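Local atomic coordinates of putative N-acetylneuraminate lyase (PDB entry 6RB7), a protein that is a member of the dihydrodipicolinate synthetase family, built on a parallel beta/alpha barrel and assembled from four chains. Residues Ser88-Asp91 and Arg92-Leu96; Leu180-Asn183 and Leu184-Glu187; Ala272-Glu275 and Ile276-Met280. All blocks are in the same frame, centred on the assembly; numbering follows the deposited sequence.

Contact 1 of 3, residues Ser88-Asp91 and Arg92-Leu96; sequences SVED and RKIVL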
loop_
_atom_site.group_PDB
_atom_site.type_symbol
_atom_site.label_atom_id
_atom_site.label_comp_id
_atom_site.label_asym_id
_atom_site.label_seq_id
_atom_site.Cartn_x
_atom_site.Cartn_y
_atom_site.Cartn_z
ATOM N N SER A 88 -19.106 -3.653 23.937
ATOM C CA SER A 88 -18.494 -4.295 25.108
ATOM C C SER A 88 -18.720 -5.804 25.047
ATOM O O SER A 88 -19.599 -6.295 24.293
ATOM C CB SER A 88 -19.073 -3.696 26.362
ATOM O OG SER A 88 -20.422 -4.050 26.505
ATOM N N VAL A 89 -17.988 -6.520 25.885
ATOM C CA VAL A 89 -18.241 -7.969 26.089
ATOM C C VAL A 89 -19.696 -8.150 26.501
ATOM O O VAL A 89 -20.377 -9.024 25.957
ATOM C CB VAL A 89 -17.238 -8.539 27.094
ATOM C CG1 VAL A 89 -17.658 -9.895 27.569
ATOM C CG2 VAL A 89 -15.824 -8.565 26.485
ATOM N N GLU A 90 -20.177 -7.362 27.456
ATOM C CA GLU A 90 -21.585 -7.509 27.939
ATOM C C GLU A 90 -22.569 -7.273 26.791
ATOM O O GLU A 90 -23.493 -8.070 26.652
ATOM C CB GLU A 90 -21.806 -6.568 29.119
ATOM C CG GLU A 90 -23.225 -6.608 29.632
ATOM C CD GLU A 90 -23.560 -7.796 30.526
ATOM O OE1 GLU A 90 -22.717 -8.752 30.667
ATOM O OE2 GLU A 90 -24.665 -7.749 31.131
ATOM N N ASP A 91 -22.356 -6.247 25.958
ATOM C CA ASP A 91 -23.221 -5.979 24.787
ATOM C C ASP A 91 -23.297 -7.238 23.920
ATOM O O ASP A 91 -24.383 -7.648 23.479
ATOM C CB ASP A 91 -22.648 -4.833 23.951
ATOM C CG ASP A 91 -22.730 -3.427 24.519
ATOM O OD1 ASP A 91 -23.608 -3.203 25.416
ATOM O OD2 ASP A 91 -21.906 -2.561 24.070
ATOM N N ARG A 92 -22.125 -7.818 23.624
ATOM C CA ARG A 92 -22.045 -8.954 22.686
ATOM C C ARG A 92 -22.701 -10.197 23.297
ATOM O O ARG A 92 -23.302 -11.006 22.540
ATOM C CB ARG A 92 -20.598 -9.167 22.265
ATOM C CG ARG A 92 -20.144 -8.019 21.371
ATOM C CD ARG A 92 -18.648 -8.003 21.124
ATOM N NE ARG A 92 -18.180 -9.067 20.270
ATOM C CZ ARG A 92 -16.947 -9.119 19.759
ATOM N NH1 ARG A 92 -16.080 -8.165 20.062
ATOM N NH2 ARG A 92 -16.627 -10.120 18.945
ATOM N N LYS A 93 -22.593 -10.388 24.599
ATOM C CA LYS A 93 -23.299 -11.492 25.270
ATOM C C LYS A 93 -24.809 -11.302 25.147
ATOM O O LYS A 93 -25.502 -12.274 24.802
ATOM C CB LYS A 93 -22.914 -11.549 26.742
ATOM C CG LYS A 93 -21.528 -12.088 26.994
ATOM C CD LYS A 93 -21.238 -12.164 28.481
ATOM C CE LYS A 93 -19.878 -12.727 28.797
ATOM N NZ LYS A 93 -19.625 -12.700 30.270
ATOM N N ILE A 94 -25.300 -10.089 25.378
ATOM C CA ILE A 94 -26.751 -9.801 25.283
ATOM C C ILE A 94 -27.236 -10.085 23.854
ATOM O O ILE A 94 -28.272 -10.740 23.672
ATOM C CB ILE A 94 -27.061 -8.390 25.767
ATOM C CG1 ILE A 94 -26.774 -8.314 27.285
ATOM C CG2 ILE A 94 -28.505 -8.027 25.425
ATOM C CD1 ILE A 94 -26.763 -6.932 27.816
ATOM N N VAL A 95 -26.476 -9.666 22.840
ATOM C CA VAL A 95 -26.906 -9.946 21.461
ATOM C C VAL A 95 -27.048 -11.457 21.267
ATOM O O VAL A 95 -28.083 -11.929 20.765
ATOM C CB VAL A 95 -25.930 -9.333 20.430
ATOM C CG1 VAL A 95 -26.224 -9.835 19.048
ATOM C CG2 VAL A 95 -25.948 -7.810 20.501
ATOM N N LEU A 96 -26.008 -12.221 21.597
ATOM C CA LEU A 96 -26.008 -13.655 21.258
ATOM C C LEU A 96 -27.102 -14.388 22.078
ATOM O O LEU A 96 -27.763 -15.249 21.515
ATOM C CB LEU A 96 -24.635 -14.265 21.469
ATOM C CG LEU A 96 -24.528 -15.723 21.066
ATOM C CD1 LEU A 96 -24.759 -15.899 19.545
ATOM C CD2 LEU A 96 -23.162 -16.257 21.452
HETATM O O HOH W 1 -19.990 -9.744 30.832
#
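The capping box that starts helix 89-103 opens this contact, and its first turn closes where R92 N donates to S88 O (3.0 Å). S88 is the N-cap: its OG accepts from D91 N at 3.0 Å, while S88 N returns a nearly straight bond (170°) to D91 OD2, which it meets from above the carboxylate plane. With chi1 of D91 at -72°, CG lies beside its own backbone N and anti to the carbonyl carbon, which carries the carboxylate back toward the helix start. The same OD2 also forms a salt bridge with R307.

Helix 89-103 is the crossover of the beta-alpha-beta unit formed with strands 74-77 and 108-112, and the next backbone bonds follow regularly, K93 N to V89 O (2.9 Å) and I94 N to E90 O. One turn apart, V89 and K93 run side by side, V89 CG1 touching CE, the carbon next to NZ, of the extended K93 chain at 3.8 Å. The charged atoms E90 OE1 and K93 NZ stay 5.0 Å apart and are joined by a water, which donates to OE1 and accepts from NZ. K93 has its salt bridge with E123 on helix 118-130. E90 CG, and likewise OE2, lies 4.0 Å from I94 CD1, the two side chains crossing obliquely. R92 heads away from this surface, its NH2 bonding to the carbonyls of H112 and A114.

Contact 2 of 3, residues Leu180-Asn183 and Leu184-Glu187; sequences LTQN and LFVE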
loop_
_atom_site.group_PDB
_atom_site.type_symbol
_atom_site.label_atom_id
_atom_site.label_comp_id
_atom_site.label_asym_id
_atom_site.label_seq_id
_atom_site.Cartn_x
_atom_site.Cartn_y
_atom_site.Cartn_z
ATOM N N LEU A 180 -4.141 -13.696 6.676
ATOM C CA LEU A 180 -3.977 -15.143 6.723
ATOM C C LEU A 180 -3.137 -15.575 5.536
ATOM O O LEU A 180 -3.642 -15.669 4.426
ATOM C CB LEU A 180 -5.333 -15.849 6.736
ATOM C CG LEU A 180 -5.226 -17.370 6.783
ATOM C CD1 LEU A 180 -4.651 -17.850 8.106
ATOM C CD2 LEU A 180 -6.587 -17.999 6.538
ATOM N N THR A 181 -1.861 -15.828 5.781
ATOM C CA THR A 181 -0.951 -16.337 4.733
ATOM C C THR A 181 -1.140 -17.842 4.564
ATOM O O THR A 181 -1.684 -18.515 5.450
ATOM C CB THR A 181 0.487 -16.060 5.102
ATOM O OG1 THR A 181 0.815 -16.718 6.333
ATOM C CG2 THR A 181 0.740 -14.575 5.190
ATOM N N GLN A 182 -0.589 -18.400 3.479
ATOM C CA GLN A 182 -0.661 -19.869 3.311
ATOM C C GLN A 182 0.041 -20.579 4.467
ATOM O O GLN A 182 -0.502 -21.564 4.986
ATOM C CB GLN A 182 -0.097 -20.316 1.955
ATOM C CG GLN A 182 -1.075 -20.170 0.773
ATOM C CD GLN A 182 -2.573 -20.340 0.966
ATOM O OE1 GLN A 182 -3.125 -21.362 1.461
ATOM N NE2 GLN A 182 -3.249 -19.294 0.531
ATOM N N ASN A 183 1.181 -20.074 4.939
ATOM C CA ASN A 183 1.947 -20.710 6.036
ATOM C C ASN A 183 1.125 -20.642 7.329
ATOM O O ASN A 183 1.114 -21.623 8.105
ATOM C CB ASN A 183 3.294 -20.046 6.287
ATOM C CG ASN A 183 4.321 -20.394 5.230
ATOM O OD1 ASN A 183 4.123 -21.304 4.435
ATOM N ND2 ASN A 183 5.440 -19.685 5.230
ATOM N N LEU A 184 0.475 -19.498 7.600
ATOM C CA LEU A 184 -0.317 -19.385 8.839
ATOM C C LEU A 184 -1.517 -20.326 8.753
ATOM O O LEU A 184 -1.883 -20.917 9.779
ATOM C CB LEU A 184 -0.706 -17.929 9.061
ATOM C CG LEU A 184 -1.569 -17.647 10.276
ATOM C CD1 LEU A 184 -1.059 -18.196 11.575
ATOM C CD2 LEU A 184 -1.785 -16.143 10.387
ATOM N N PHE A 185 -2.098 -20.506 7.563
ATOM C CA PHE A 185 -3.244 -21.423 7.436
ATOM C C PHE A 185 -2.782 -22.868 7.674
ATOM O O PHE A 185 -3.510 -23.608 8.338
ATOM C CB PHE A 185 -3.961 -21.165 6.123
ATOM C CG PHE A 185 -5.267 -21.896 5.947
ATOM C CD1 PHE A 185 -6.149 -22.113 6.999
ATOM C CD2 PHE A 185 -5.671 -22.270 4.672
ATOM C CE1 PHE A 185 -7.360 -22.734 6.768
ATOM C CE2 PHE A 185 -6.870 -22.907 4.463
ATOM C CZ PHE A 185 -7.714 -23.145 5.512
ATOM N N VAL A 186 -1.604 -23.246 7.173
ATOM C CA VAL A 186 -1.046 -24.593 7.472
ATOM C C VAL A 186 -0.980 -24.767 8.986
ATOM O O VAL A 186 -1.414 -25.814 9.512
ATOM C CB VAL A 186 0.324 -24.804 6.807
ATOM C CG1 VAL A 186 1.005 -26.057 7.376
ATOM C CG2 VAL A 186 0.188 -24.908 5.290
ATOM N N GLU A 187 -0.418 -23.773 9.694
ATOM C CA GLU A 187 -0.276 -23.894 11.156
ATOM C C GLU A 187 -1.666 -24.042 11.782
ATOM O O GLU A 187 -1.869 -24.854 12.701
ATOM C CB GLU A 187 0.510 -22.691 11.666
ATOM C CG GLU A 187 0.705 -22.707 13.151
ATOM C CD GLU A 187 1.788 -23.661 13.643
ATOM O OE1 GLU A 187 2.386 -24.415 12.824
ATOM O OE2 GLU A 187 2.029 -23.627 14.855
#
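Hydrogen bonds between T181 and the two residues L184 and F185 begin helix 182-188. T181 is the N-cap: its OG1 takes the N-H of L184 at 3.1 Å and 158°, and also hydrogen-bonds to OE2 of E148 on helix 148-160, so one hydroxyl serves both the helix start and its neighbour. A chi1 of 61° sets OG1 between the backbone N and the carbonyl carbon, within 3.3 Å of L184 CB. The backbone continues the turn, F185 N donating to T181 O at 2.9 Å and V186 N to Q182 O at 3.0 Å, with E187 N to N183 O completing the series.

Apolar contacts come from L180, which precedes the cap. Its CD1 branch meets L184 CG at 3.8 Å, the two leucine side chains crossing at about a right angle, and reaches F185 CB at 3.9 Å. The other branch, CD2, approaches the F185 ring obliquely. One leucine thus touches two successive residues of the first turn.

The polar and aromatic groups meet more loosely. Q182 runs alongside F185, its OE1 at the ring edge, 4.2 Å from CD2 and near the ring plane, with amide and ring planes 78° apart.

Around this turn, L184 packs on A152 and W155 of helix 148-160, L180 shares W155, and L180 and F185 rest on V197 of strand 194-199. From helix 204-214, F210 meets the F185 ring edge-to-face, and Q182 touches M209, F210 and A213.

Contact 3 of 3, residues Ala272-Glu275 and Ile276-Met280; sequences ACNE and IIYKM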
loop_
_atom_site.group_PDB
_atom_site.type_symbol
_atom_site.label_atom_id
_atom_site.label_comp_id
_atom_site.label_asym_id
_atom_site.label_seq_id
_atom_site.Cartn_x
_atom_site.Cartn_y
_atom_site.Cartn_z
ATOM N N ALA A 272 -27.740 -6.332 -10.057
ATOM C CA ALA A 272 -28.783 -5.581 -9.329
ATOM C C ALA A 272 -28.363 -5.390 -7.872
ATOM O O ALA A 272 -28.527 -4.267 -7.369
ATOM C CB ALA A 272 -30.089 -6.315 -9.409
ATOM N N CYS A 273 -27.849 -6.438 -7.237
ATOM C CA CYS A 273 -27.348 -6.332 -5.849
ATOM C C CYS A 273 -26.256 -5.277 -5.801
ATOM O O CYS A 273 -26.246 -4.436 -4.885
ATOM C CB CYS A 273 -26.817 -7.646 -5.296
ATOM S SG CYS A 273 -28.161 -8.835 -5.018
ATOM N N ASN A 274 -25.290 -5.333 -6.718
ATOM C CA ASN A 274 -24.139 -4.418 -6.661
ATOM C C ASN A 274 -24.629 -2.973 -6.834
ATOM O O ASN A 274 -24.124 -2.083 -6.074
ATOM C CB ASN A 274 -23.048 -4.795 -7.655
ATOM C CG ASN A 274 -22.354 -6.084 -7.272
ATOM O OD1 ASN A 274 -22.808 -6.786 -6.356
ATOM N ND2 ASN A 274 -21.235 -6.403 -7.923
ATOM N N GLU A 275 -25.564 -2.726 -7.755
ATOM C CA GLU A 275 -26.113 -1.361 -7.947
ATOM C C GLU A 275 -26.713 -0.854 -6.632
ATOM O O GLU A 275 -26.535 0.338 -6.294
ATOM C CB GLU A 275 -27.137 -1.431 -9.080
ATOM C CG GLU A 275 -27.706 -0.109 -9.509
ATOM C CD GLU A 275 -28.780 -0.224 -10.588
ATOM O OE1 GLU A 275 -29.664 -1.173 -10.539
ATOM O OE2 GLU A 275 -28.753 0.635 -11.496
ATOM N N ILE A 276 -27.434 -1.720 -5.929
ATOM C CA ILE A 276 -28.029 -1.358 -4.623
ATOM C C ILE A 276 -26.907 -1.041 -3.639
ATOM O O ILE A 276 -26.991 -0.053 -2.904
ATOM C CB ILE A 276 -28.988 -2.470 -4.137
ATOM C CG1 ILE A 276 -30.222 -2.517 -5.032
ATOM C CG2 ILE A 276 -29.340 -2.316 -2.669
ATOM C CD1 ILE A 276 -30.939 -3.813 -5.027
ATOM N N ILE A 277 -25.868 -1.883 -3.548
ATOM C CA ILE A 277 -24.763 -1.615 -2.613
ATOM C C ILE A 277 -24.154 -0.250 -2.916
ATOM O O ILE A 277 -23.906 0.530 -1.972
ATOM C CB ILE A 277 -23.710 -2.737 -2.676
ATOM C CG1 ILE A 277 -24.317 -4.066 -2.207
ATOM C CG2 ILE A 277 -22.481 -2.345 -1.879
ATOM C CD1 ILE A 277 -23.414 -5.235 -2.426
ATOM N N TYR A 278 -23.897 0.045 -4.194
ATOM C CA TYR A 278 -23.237 1.314 -4.540
ATOM C C TYR A 278 -24.157 2.478 -4.130
ATOM O O TYR A 278 -23.645 3.484 -3.552
ATOM C CB TYR A 278 -22.844 1.366 -6.000
ATOM C CG TYR A 278 -21.998 0.195 -6.463
ATOM C CD1 TYR A 278 -21.109 -0.447 -5.611
ATOM C CD2 TYR A 278 -22.149 -0.315 -7.731
ATOM C CE1 TYR A 278 -20.385 -1.542 -6.036
ATOM C CE2 TYR A 278 -21.394 -1.388 -8.182
ATOM C CZ TYR A 278 -20.520 -2.007 -7.335
ATOM O OH TYR A 278 -19.812 -3.109 -7.724
ATOM N N LYS A 279 -25.456 2.321 -4.318
ATOM C CA LYS A 279 -26.408 3.373 -3.885
ATOM C C LYS A 279 -26.357 3.533 -2.354
ATOM O O LYS A 279 -26.265 4.663 -1.857
ATOM C CB LYS A 279 -27.815 3.021 -4.360
ATOM C CG LYS A 279 -28.882 4.058 -3.977
ATOM C CD LYS A 279 -28.675 5.401 -4.580
ATOM C CE LYS A 279 -28.705 5.404 -6.082
ATOM N NZ LYS A 279 -28.778 6.812 -6.572
ATOM N N MET A 280 -26.357 2.445 -1.602
ATOM C CA MET A 280 -26.347 2.563 -0.139
ATOM C C MET A 280 -25.040 3.215 0.314
ATOM O O MET A 280 -25.052 3.916 1.307
ATOM C CB MET A 280 -26.489 1.202 0.516
ATOM C CG MET A 280 -27.814 0.549 0.177
ATOM S SD MET A 280 -28.232 -0.882 1.196
ATOM C CE MET A 280 -26.878 -1.991 0.755
#
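Regular alpha-helical backbone carries A272-E275 straight into I276-M280, in the later half of helix 263-281. I276 N bonds to A272 O, I277 N to C273 O, K279 N to E275 O, and Y278 N to N274 O, the last at 2.8 Å. The C273 acceptor is met in its carbonyl plane, whereas K279 N is tilted 26° from the carbonyl plane of E275.

N274 O is covered on a further side. Y278, with CG beside its backbone N (chi1 -54°), lays its ring back along the helix, and the carbonyl oxygen sits over one face, 3.1 Å above the plane and offset toward the rim. The ring and the N274 side chain then run side by side in the same direction, their planes 60° apart. N274 CB and ND2 both come to 3.6 Å from Y278 OH. The two isoleucines pack alike, each laying CG1 by the carbonyl oxygen four residues before it: I276 CG1 is 3.4 Å from A272 O, and I277 CG1 is 3.3 Å from C273 O. I276 CD1 also comes to 3.4 Å from A272 O.

Both polar ends turn to one acceptor of the second subunit, N274 ND2 and Y278 OH each hydrogen-bonding to OE1 of its Q208, while N274 OD1 bonds to Q270 one turn back, fixing the rotation of the amide. Within the chain the helix packs among the C-terminal helices, I276 on M327 and I328 of helix 317-335, where K279 forms a salt bridge with E323, and M280 among M287, V290, I291 and I294 of helix 287-299; I277 and C273 rest on Y251 of helix 248-259.

All three contacts are local turns of separate helices, with centres 30 to 33 Å apart, and none touches another. Contacts 1 and 2 are helix starts capped by a hydroxyl, but only contact 1 is a full capping box, and it adds a water bridge at a partly exposed surface. Contact 2 adds an apolar group of L180, L184 and F185, of which L180 and F185 reach strand 194-199. Contact 3, within a helix rather than at its start and on the opposite side of the chain's centre from contact 1, has no cap; four of its eight touching residues are buried, and it alone reaches another chain. That reach meets helix 204-214 of the second subunit, the helix that also packs beside contact 2 within its own chain.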